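Local coordinates for cytochrome c-552/4 domain-containing protein (Ignicoccus hospitalis KIN4/I, PDB 4QO5) that binds eight c-type hemes as a membrane-associated multiheme cytochrome and, as its heme content suggests, probably carries electrons, at residues 60-72 and 108-120. Numbering follows the deposited sequence.
Sequences EVSTPLDEIPANL and NDCAVCHRTEVEQ. With HEC (heme c), chain D.
The carbonyl oxygen of C113 is gripped by two successive amides: S62 N lies 3.0 Å away in the carbonyl plane, while T63 N, also at 3.0 Å from C113 O, comes from above that plane. Beside this fork the S62 hydroxyl, between its own N and carbonyl carbon (chi1 65°), takes the amide hydrogen of T116 and donates to the syn lone pair of E117 OE1, 2.8 Å from S62 OG. T63 OG1 reaches A111 O at 3.0 Å. R115 bends back at chi2 and chi3, laying its guanidinium face over T63 CG2, and its NH2 meets E67 OE1 at 2.8 Å, from above the carboxylate plane. A methionine in place of R115 would probably leave the E67 carboxylate without its charged mate. One water joins E67 O to V112 O, and V112 CG1 packs on P69 and L72. This pairing backs the CxxCH heme-binding motif: C110 and C113 are linked to the heme, and H114 NE2 binds the iron at 2.1 Å, with M43 as the other axial ligand. H114 also N-caps helix 115-122; S62 and T63 lie against that helix start, helix 48-51 touches V61 and I68, and after the 3-10 turn 65-67 the chain enters helix 70-73.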
ATOM      1  N   GLU A  60      28.340   8.610  19.546  1.00 20.90           N
ATOM      2  CA  GLU A  60      27.869   7.428  18.833  1.00 18.83           C
ATOM      3  C   GLU A  60      29.008   6.464  18.473  1.00 22.22           C
ATOM      4  O   GLU A  60      28.971   5.825  17.420  1.00 24.63           O
ATOM      5  CB  GLU A  60      27.119   7.835  17.559  1.00 20.82           C
ATOM      6  CG  GLU A  60      25.781   8.546  17.866  1.00 19.54           C
ATOM      7  CD  GLU A  60      24.992   8.875  16.610  1.00 26.93           C
ATOM      8  OE1 GLU A  60      25.568   9.462  15.671  1.00 23.57           O
ATOM      9  OE2 GLU A  60      23.785   8.557  16.575  1.00 32.70           O
ATOM     10  N   VAL A  61      30.028   6.416  19.321  1.00 23.11           N
ATOM     11  CA  VAL A  61      31.019   5.335  19.319  1.00 25.11           C
ATOM     12  C   VAL A  61      30.968   4.725  20.709  1.00 26.19           C
ATOM     13  O   VAL A  61      30.546   5.394  21.649  1.00 24.10           O
ATOM     14  CB  VAL A  61      32.457   5.832  19.073  1.00 24.22           C
ATOM     15  CG1 VAL A  61      32.631   6.266  17.635  1.00 29.39           C
ATOM     16  CG2 VAL A  61      32.813   6.954  20.043  1.00 25.84           C
ATOM     17  N   SER A  62      31.376   3.465  20.858  1.00 20.23           N
ATOM     18  CA  SER A  62      31.262   2.840  22.159  1.00 16.89           C
ATOM     19  C   SER A  62      32.461   1.983  22.554  1.00 18.94           C
ATOM     20  O   SER A  62      32.654   1.725  23.724  1.00 22.26           O
ATOM     21  CB  SER A  62      29.971   2.027  22.273  1.00 25.57           C
ATOM     22  OG  SER A  62      29.972   0.942  21.369  1.00 23.62           O
ATOM     23  N   THR A  63      33.280   1.572  21.591  1.00 20.86           N
ATOM     24  CA  THR A  63      34.528   0.911  21.957  1.00 21.21           C
ATOM     25  C   THR A  63      35.473   1.954  22.546  1.00 21.02           C
ATOM     26  O   THR A  63      35.721   2.973  21.916  1.00 23.96           O
ATOM     27  CB  THR A  63      35.202   0.250  20.751  1.00 22.01           C
ATOM     28  OG1 THR A  63      34.289  -0.654  20.114  1.00 22.32           O
ATOM     29  CG2 THR A  63      36.449  -0.525  21.201  1.00 24.83           C
ATOM     30  N   PRO A  64      36.008   1.706  23.758  1.00 25.62           N
ATOM     31  CA  PRO A  64      36.894   2.701  24.374  1.00 23.18           C
ATOM     32  C   PRO A  64      38.037   3.095  23.448  1.00 26.18           C
ATOM     33  O   PRO A  64      38.548   2.237  22.736  1.00 26.31           O
ATOM     34  CB  PRO A  64      37.439   1.968  25.603  1.00 29.28           C
ATOM     35  CG  PRO A  64      36.367   0.991  25.950  1.00 28.88           C
ATOM     36  CD  PRO A  64      35.788   0.542  24.637  1.00 27.00           C
ATOM     37  N   LEU A  65      38.424   4.368  23.460  1.00 26.40           N
ATOM     38  CA  LEU A  65      39.409   4.855  22.506  1.00 27.81           C
ATOM     39  C   LEU A  65      40.705   4.063  22.580  1.00 25.79           C
ATOM     40  O   LEU A  65      41.284   3.738  21.541  1.00 28.09           O
ATOM     41  CB  LEU A  65      39.695   6.347  22.693  1.00 29.48           C
ATOM     42  CG  LEU A  65      40.575   7.006  21.623  1.00 27.63           C
ATOM     43  CD1 LEU A  65      39.989   6.917  20.202  1.00 24.76           C
ATOM     44  CD2 LEU A  65      40.814   8.461  22.002  1.00 33.81           C
ATOM     45  N   ASP A  66      41.151   3.736  23.794  1.00 25.45           N
ATOM     46  CA  ASP A  66      42.413   3.012  23.932  1.00 28.72           C
ATOM     47  C   ASP A  66      42.339   1.546  23.481  1.00 31.28           C
ATOM     48  O   ASP A  66      43.357   0.854  23.440  1.00 34.16           O
ATOM     49  CB  ASP A  66      42.993   3.135  25.357  1.00 33.04           C
ATOM     50  CG  ASP A  66      42.078   2.560  26.432  1.00 43.03           C
ATOM     51  OD1 ASP A  66      41.022   1.988  26.100  1.00 46.93           O
ATOM     52  OD2 ASP A  66      42.431   2.666  27.628  1.00 53.14           O
ATOM     53  N   GLU A  67      41.142   1.081  23.144  1.00 26.00           N
ATOM     54  CA  GLU A  67      40.961  -0.268  22.618  1.00 26.42           C
ATOM     55  C   GLU A  67      40.675  -0.272  21.117  1.00 28.21           C
ATOM     56  O   GLU A  67      40.485  -1.329  20.518  1.00 29.60           O
ATOM     57  CB  GLU A  67      39.846  -0.988  23.369  1.00 24.50           C
ATOM     58  CG  GLU A  67      40.164  -1.147  24.863  1.00 34.08           C
ATOM     59  CD  GLU A  67      39.179  -2.050  25.581  1.00 44.68           C
ATOM     60  OE1 GLU A  67      38.954  -3.184  25.102  1.00 46.26           O
ATOM     61  OE2 GLU A  67      38.632  -1.627  26.624  1.00 52.26           O
ATOM     62  N   ILE A  68      40.604   0.915  20.524  1.00 23.84           N
ATOM     63  CA  ILE A  68      40.499   1.042  19.067  1.00 24.75           C
ATOM     64  C   ILE A  68      41.934   1.094  18.560  1.00 26.48           C
ATOM     65  O   ILE A  68      42.752   1.811  19.126  1.00 28.28           O
ATOM     66  CB  ILE A  68      39.763   2.336  18.671  1.00 23.35           C
ATOM     67  CG1 ILE A  68      38.312   2.297  19.153  1.00 21.59           C
ATOM     68  CG2 ILE A  68      39.808   2.584  17.153  1.00 24.77           C
ATOM     69  CD1 ILE A  68      37.508   3.564  18.797  1.00 19.37           C
ATOM     70  N   PRO A  69      42.247   0.328  17.506  1.00 28.31           N
ATOM     71  CA  PRO A  69      43.624   0.308  16.976  1.00 29.20           C
ATOM     72  C   PRO A  69      44.137   1.723  16.663  1.00 29.10           C
ATOM     73  O   PRO A  69      43.415   2.544  16.084  1.00 28.27           O
ATOM     74  CB  PRO A  69      43.492  -0.512  15.694  1.00 31.88           C
ATOM     75  CG  PRO A  69      42.300  -1.405  15.925  1.00 30.34           C
ATOM     76  CD  PRO A  69      41.348  -0.592  16.783  1.00 28.19           C
ATOM     77  N   ALA A  70      45.373   1.999  17.061  1.00 31.13           N
ATOM     78  CA  ALA A  70      45.964   3.335  16.945  1.00 30.46           C
ATOM     79  C   ALA A  70      45.869   3.941  15.548  1.00 28.68           C
ATOM     80  O   ALA A  70      45.620   5.134  15.409  1.00 32.06           O
ATOM     81  CB  ALA A  70      47.421   3.310  17.411  1.00 34.52           C
ATOM     82  N   ASN A  71      46.059   3.124  14.516  1.00 26.93           N
ATOM     83  CA  ASN A  71      45.980   3.616  13.143  1.00 28.29           C
ATOM     84  C   ASN A  71      44.565   4.048  12.715  1.00 29.30           C
ATOM     85  O   ASN A  71      44.399   4.654  11.659  1.00 30.21           O
ATOM     86  CB  ASN A  71      46.517   2.575  12.157  1.00 32.97           C
ATOM     87  CG  ASN A  71      45.582   1.392  11.990  1.00 40.98           C
ATOM     88  OD1 ASN A  71      45.135   0.795  12.965  1.00 41.41           O
ATOM     89  ND2 ASN A  71      45.276   1.052  10.746  1.00 55.18           N
ATOM     90  N   LEU A  72      43.554   3.734  13.526  1.00 26.70           N
ATOM     91  CA  LEU A  72      42.173   4.097  13.197  1.00 26.04           C
ATOM     92  C   LEU A  72      41.664   5.293  13.996  1.00 22.16           C
ATOM     93  O   LEU A  72      40.602   5.841  13.681  1.00 25.07           O
ATOM     94  CB  LEU A  72      41.221   2.909  13.432  1.00 25.23           C
ATOM     95  CG  LEU A  72      41.426   1.633  12.608  1.00 29.89           C
ATOM     96  CD1 LEU A  72      40.496   0.519  13.069  1.00 24.00           C
ATOM     97  CD2 LEU A  72      41.223   1.908  11.128  1.00 30.40           C
ATOM     98  N   ASN A 108      31.388  -8.017  13.327  1.00 23.66           N
ATOM     99  CA  ASN A 108      32.663  -8.061  14.041  1.00 24.20           C
ATOM    100  C   ASN A 108      33.619  -6.939  13.629  1.00 26.47           C
ATOM    101  O   ASN A 108      34.444  -6.494  14.428  1.00 25.03           O
ATOM    102  CB  ASN A 108      33.317  -9.441  13.940  1.00 26.58           C
ATOM    103  CG  ASN A 108      32.661 -10.457  14.865  1.00 37.87           C
ATOM    104  OD1 ASN A 108      31.718 -10.129  15.593  1.00 39.44           O
ATOM    105  ND2 ASN A 108      33.158 -11.688  14.848  1.00 39.75           N
ATOM    106  N   ASP A 109      33.493  -6.468  12.387  1.00 24.54           N
ATOM    107  CA  ASP A 109      34.251  -5.302  11.947  1.00 17.70           C
ATOM    108  C   ASP A 109      33.692  -4.029  12.599  1.00 20.60           C
ATOM    109  O   ASP A 109      34.445  -3.208  13.128  1.00 22.11           O
ATOM    110  CB  ASP A 109      34.176  -5.156  10.427  1.00 18.52           C
ATOM    111  CG  ASP A 109      34.908  -6.273   9.699  1.00 24.00           C
ATOM    112  OD1 ASP A 109      35.866  -6.851  10.277  1.00 26.07           O
ATOM    113  OD2 ASP A 109      34.507  -6.571   8.557  1.00 22.94           O
ATOM    114  N   CYS A 110      32.374  -3.858  12.519  1.00 20.03           N
ATOM    115  CA  CYS A 110      31.693  -2.752  13.187  1.00 20.18           C
ATOM    116  C   CYS A 110      32.071  -2.684  14.663  1.00 20.60           C
ATOM    117  O   CYS A 110      32.183  -1.587  15.230  1.00 22.77           O
ATOM    118  CB  CYS A 110      30.168  -2.907  13.079  1.00 17.73           C
ATOM    119  SG  CYS A 110      29.532  -3.160  11.388  1.00 21.98           S
ATOM    120  N   ALA A 111      32.261  -3.848  15.282  1.00 20.35           N
ATOM    121  CA  ALA A 111      32.506  -3.910  16.731  1.00 23.31           C
ATOM    122  C   ALA A 111      33.821  -3.271  17.136  1.00 22.68           C
ATOM    123  O   ALA A 111      34.056  -3.008  18.317  1.00 23.37           O
ATOM    124  CB  ALA A 111      32.457  -5.342  17.235  1.00 21.39           C
ATOM    125  N   VAL A 112      34.692  -3.056  16.155  1.00 22.67           N
ATOM    126  CA  VAL A 112      35.979  -2.427  16.401  1.00 25.77           C
ATOM    127  C   VAL A 112      35.774  -1.050  17.043  1.00 23.69           C
ATOM    128  O   VAL A 112      36.554  -0.638  17.917  1.00 24.40           O
ATOM    129  CB  VAL A 112      36.812  -2.379  15.097  1.00 23.19           C
ATOM    130  CG1 VAL A 112      38.058  -1.513  15.250  1.00 26.10           C
ATOM    131  CG2 VAL A 112      37.186  -3.800  14.697  1.00 21.92           C
ATOM    132  N   CYS A 113      34.691  -0.375  16.652  1.00 23.72           N
ATOM    133  CA  CYS A 113      34.339   0.932  17.218  1.00 21.85           C
ATOM    134  C   CYS A 113      32.978   1.002  17.902  1.00 19.78           C
ATOM    135  O   CYS A 113      32.743   1.910  18.678  1.00 20.15           O
ATOM    136  CB  CYS A 113      34.408   2.006  16.141  1.00 19.67           C
ATOM    137  SG  CYS A 113      36.044   1.987  15.496  1.00 24.64           S
ATOM    138  N   HIS A 114      32.104   0.038  17.623  1.00 20.07           N
ATOM    139  CA  HIS A 114      30.751   0.039  18.177  1.00 18.11           C
ATOM    140  C   HIS A 114      30.504  -1.241  18.926  1.00 18.95           C
ATOM    141  O   HIS A 114      29.552  -1.964  18.634  1.00 21.29           O
ATOM    142  CB  HIS A 114      29.720   0.152  17.058  1.00 19.14           C
ATOM    143  CG  HIS A 114      29.877   1.383  16.243  1.00 20.05           C
ATOM    144  ND1 HIS A 114      29.823   2.643  16.792  1.00 20.29           N
ATOM    145  CD2 HIS A 114      30.111   1.552  14.924  1.00 20.79           C
ATOM    146  CE1 HIS A 114      29.993   3.542  15.843  1.00 18.27           C
ATOM    147  NE2 HIS A 114      30.179   2.905  14.705  1.00 20.29           N
ATOM    148  N   ARG A 115      31.368  -1.526  19.895  1.00 19.38           N
ATOM    149  CA  ARG A 115      31.279  -2.771  20.652  1.00 20.06           C
ATOM    150  C   ARG A 115      29.917  -2.988  21.313  1.00 21.46           C
ATOM    151  O   ARG A 115      29.341  -4.091  21.247  1.00 20.92           O
ATOM    152  CB  ARG A 115      32.401  -2.829  21.699  1.00 22.44           C
ATOM    153  CG  ARG A 115      32.335  -4.056  22.585  1.00 32.55           C
ATOM    154  CD  ARG A 115      33.741  -4.533  22.900  1.00 45.02           C
ATOM    155  NE  ARG A 115      34.398  -3.716  23.907  1.00 50.81           N
ATOM    156  CZ  ARG A 115      35.719  -3.625  24.049  1.00 49.50           C
ATOM    157  NH1 ARG A 115      36.536  -4.266  23.219  1.00 49.46           N
ATOM    158  NH2 ARG A 115      36.223  -2.870  25.007  1.00 38.53           N
ATOM    159  N   THR A 116      29.377  -1.942  21.923  1.00 22.68           N
ATOM    160  CA  THR A 116      28.147  -2.107  22.704  1.00 23.73           C
ATOM    161  C   THR A 116      26.984  -2.520  21.806  1.00 21.57           C
ATOM    162  O   THR A 116      26.195  -3.412  22.156  1.00 21.74           O
ATOM    163  CB  THR A 116      27.794  -0.836  23.494  1.00 28.44           C
ATOM    164  OG1 THR A 116      28.885  -0.499  24.356  1.00 27.84           O
ATOM    165  CG2 THR A 116      26.539  -1.059  24.340  1.00 32.70           C
ATOM    166  N   GLU A 117      26.905  -1.900  20.631  1.00 21.02           N
ATOM    167  CA  GLU A 117      25.837  -2.186  19.698  1.00 17.91           C
ATOM    168  C   GLU A 117      25.898  -3.629  19.216  1.00 20.61           C
ATOM    169  O   GLU A 117      24.881  -4.319  19.136  1.00 19.60           O
ATOM    170  CB  GLU A 117      25.880  -1.212  18.514  1.00 20.27           C
ATOM    171  CG  GLU A 117      25.520   0.224  18.885  1.00 21.44           C
ATOM    172  CD  GLU A 117      26.598   0.953  19.691  1.00 27.77           C
ATOM    173  OE1 GLU A 117      27.754   0.484  19.740  1.00 26.44           O
ATOM    174  OE2 GLU A 117      26.280   1.999  20.306  1.00 31.02           O
ATOM    175  N   VAL A 118      27.102  -4.091  18.904  1.00 19.92           N
ATOM    176  CA  VAL A 118      27.260  -5.454  18.430  1.00 20.42           C
ATOM    177  C   VAL A 118      26.985  -6.479  19.543  1.00 19.69           C
ATOM    178  O   VAL A 118      26.327  -7.507  19.300  1.00 22.11           O
ATOM    179  CB  VAL A 118      28.638  -5.642  17.774  1.00 20.14           C
ATOM    180  CG1 VAL A 118      28.805  -7.071  17.261  1.00 23.85           C
ATOM    181  CG2 VAL A 118      28.792  -4.650  16.606  1.00 19.93           C
ATOM    182  N   GLU A 119      27.466  -6.196  20.755  1.00 20.37           N
ATOM    183  CA  GLU A 119      27.138  -7.030  21.914  1.00 22.44           C
ATOM    184  C   GLU A 119      25.624  -7.171  22.093  1.00 23.61           C
ATOM    185  O   GLU A 119      25.114  -8.274  22.325  1.00 23.85           O
ATOM    186  CB  GLU A 119      27.759  -6.476  23.205  1.00 23.06           C
ATOM    187  CG  GLU A 119      29.278  -6.514  23.257  1.00 29.03           C
ATOM    188  CD  GLU A 119      29.845  -7.906  23.479  1.00 45.29           C
ATOM    189  OE1 GLU A 119      29.064  -8.842  23.750  1.00 42.49           O
ATOM    190  OE2 GLU A 119      31.086  -8.058  23.382  1.00 51.21           O
ATOM    191  N   GLN A 120      24.910  -6.057  21.982  1.00 19.77           N
ATOM    192  CA  GLN A 120      23.456  -6.086  22.097  1.00 23.20           C
ATOM    193  C   GLN A 120      22.804  -6.880  20.981  1.00 21.17           C
ATOM    194  O   GLN A 120      21.986  -7.774  21.236  1.00 19.32           O
ATOM    195  CB  GLN A 120      22.901  -4.670  22.132  1.00 18.11           C
ATOM    196  CG  GLN A 120      23.202  -3.965  23.445  1.00 20.68           C
ATOM    197  CD  GLN A 120      22.771  -2.516  23.421  1.00 20.16           C
ATOM    198  OE1 GLN A 120      22.229  -2.032  22.413  1.00 21.58           O
ATOM    199  NE2 GLN A 120      23.029  -1.805  24.508  1.00 20.72           N
TER
HETATM  200 FE   HEC D 603      30.428   3.718  12.744  1.00 18.06          FE
HETATM  201  CHA HEC D 603      28.968   6.703  13.558  1.00 22.42           C
HETATM  202  CHB HEC D 603      27.328   2.375  12.150  1.00 17.22           C
HETATM  203  CHC HEC D 603      31.915   0.946  11.588  1.00 19.14           C
HETATM  204  CHD HEC D 603      33.496   4.874  13.755  1.00 19.05           C
HETATM  205  NA  HEC D 603      28.514   4.417  12.811  1.00 16.38           N
HETATM  206  C1A HEC D 603      28.127   5.689  13.173  1.00 19.13           C
HETATM  207  C2A HEC D 603      26.692   5.794  13.034  1.00 18.39           C
HETATM  208  C3A HEC D 603      26.249   4.583  12.648  1.00 17.01           C
HETATM  209  C4A HEC D 603      27.383   3.701  12.505  1.00 17.71           C
HETATM  210  CMA HEC D 603      24.789   4.160  12.378  1.00 18.68           C
HETATM  211  CAA HEC D 603      25.854   7.073  13.346  1.00 15.21           C
HETATM  212  CBA HEC D 603      25.546   7.763  12.012  1.00 16.36           C
HETATM  213  CGA HEC D 603      24.572   8.904  12.201  1.00 20.62           C
HETATM  214  O1A HEC D 603      24.412   9.436  13.331  1.00 19.83           O
HETATM  215  O2A HEC D 603      23.947   9.291  11.184  1.00 18.65           O
HETATM  216  NB  HEC D 603      29.729   2.049  12.103  1.00 12.97           N
HETATM  217  C1B HEC D 603      28.441   1.665  11.815  1.00 18.50           C
HETATM  218  C2B HEC D 603      28.450   0.425  11.113  1.00 18.12           C
HETATM  219  C3B HEC D 603      29.752   0.100  10.924  1.00 17.59           C
HETATM  220  C4B HEC D 603      30.559   1.083  11.541  1.00 18.88           C
HETATM  221  CMB HEC D 603      27.149  -0.263  10.651  1.00 21.40           C
HETATM  222  CAB HEC D 603      30.504  -1.005  10.186  1.00 29.17           C
HETATM  223  CBB HEC D 603      29.772  -1.417   8.857  1.00 18.97           C
HETATM  224  NC  HEC D 603      32.325   2.997  12.732  1.00 17.43           N
HETATM  225  C1C HEC D 603      32.765   1.844  12.162  1.00 20.65           C
HETATM  226  C2C HEC D 603      34.165   1.637  12.505  1.00 20.82           C
HETATM  227  C3C HEC D 603      34.610   2.880  12.815  1.00 25.00           C
HETATM  228  C4C HEC D 603      33.445   3.661  13.149  1.00 20.95           C
HETATM  229  CMC HEC D 603      34.965   0.572  11.708  1.00 23.36           C
HETATM  230  CAC HEC D 603      36.016   3.462  13.168  1.00 39.27           C
HETATM  231  CBC HEC D 603      37.255   2.835  12.488  1.00 33.28           C
HETATM  232  ND  HEC D 603      31.121   5.458  13.514  1.00 14.31           N
HETATM  233  C1D HEC D 603      32.436   5.740  13.838  1.00 21.94           C
HETATM  234  C2D HEC D 603      32.559   7.096  14.275  1.00 20.29           C
HETATM  235  C3D HEC D 603      31.159   7.675  14.232  1.00 21.94           C
HETATM  236  C4D HEC D 603      30.317   6.592  13.766  1.00 19.78           C
HETATM  237  CMD HEC D 603      33.836   7.839  14.721  1.00 21.59           C
HETATM  238  CAD HEC D 603      30.792   9.118  14.627  1.00 19.95           C
HETATM  239  CBD HEC D 603      30.333   9.055  16.086  1.00 21.01           C
HETATM  240  CGD HEC D 603      30.074  10.424  16.662  1.00 25.23           C
HETATM  241  O1D HEC D 603      29.725  10.519  17.884  1.00 28.11           O
HETATM  242  O2D HEC D 603      30.220  11.414  15.904  1.00 26.43           O
HETATM  243  O   HOH W   1      38.644  -2.270  18.761  1.00 26.96           O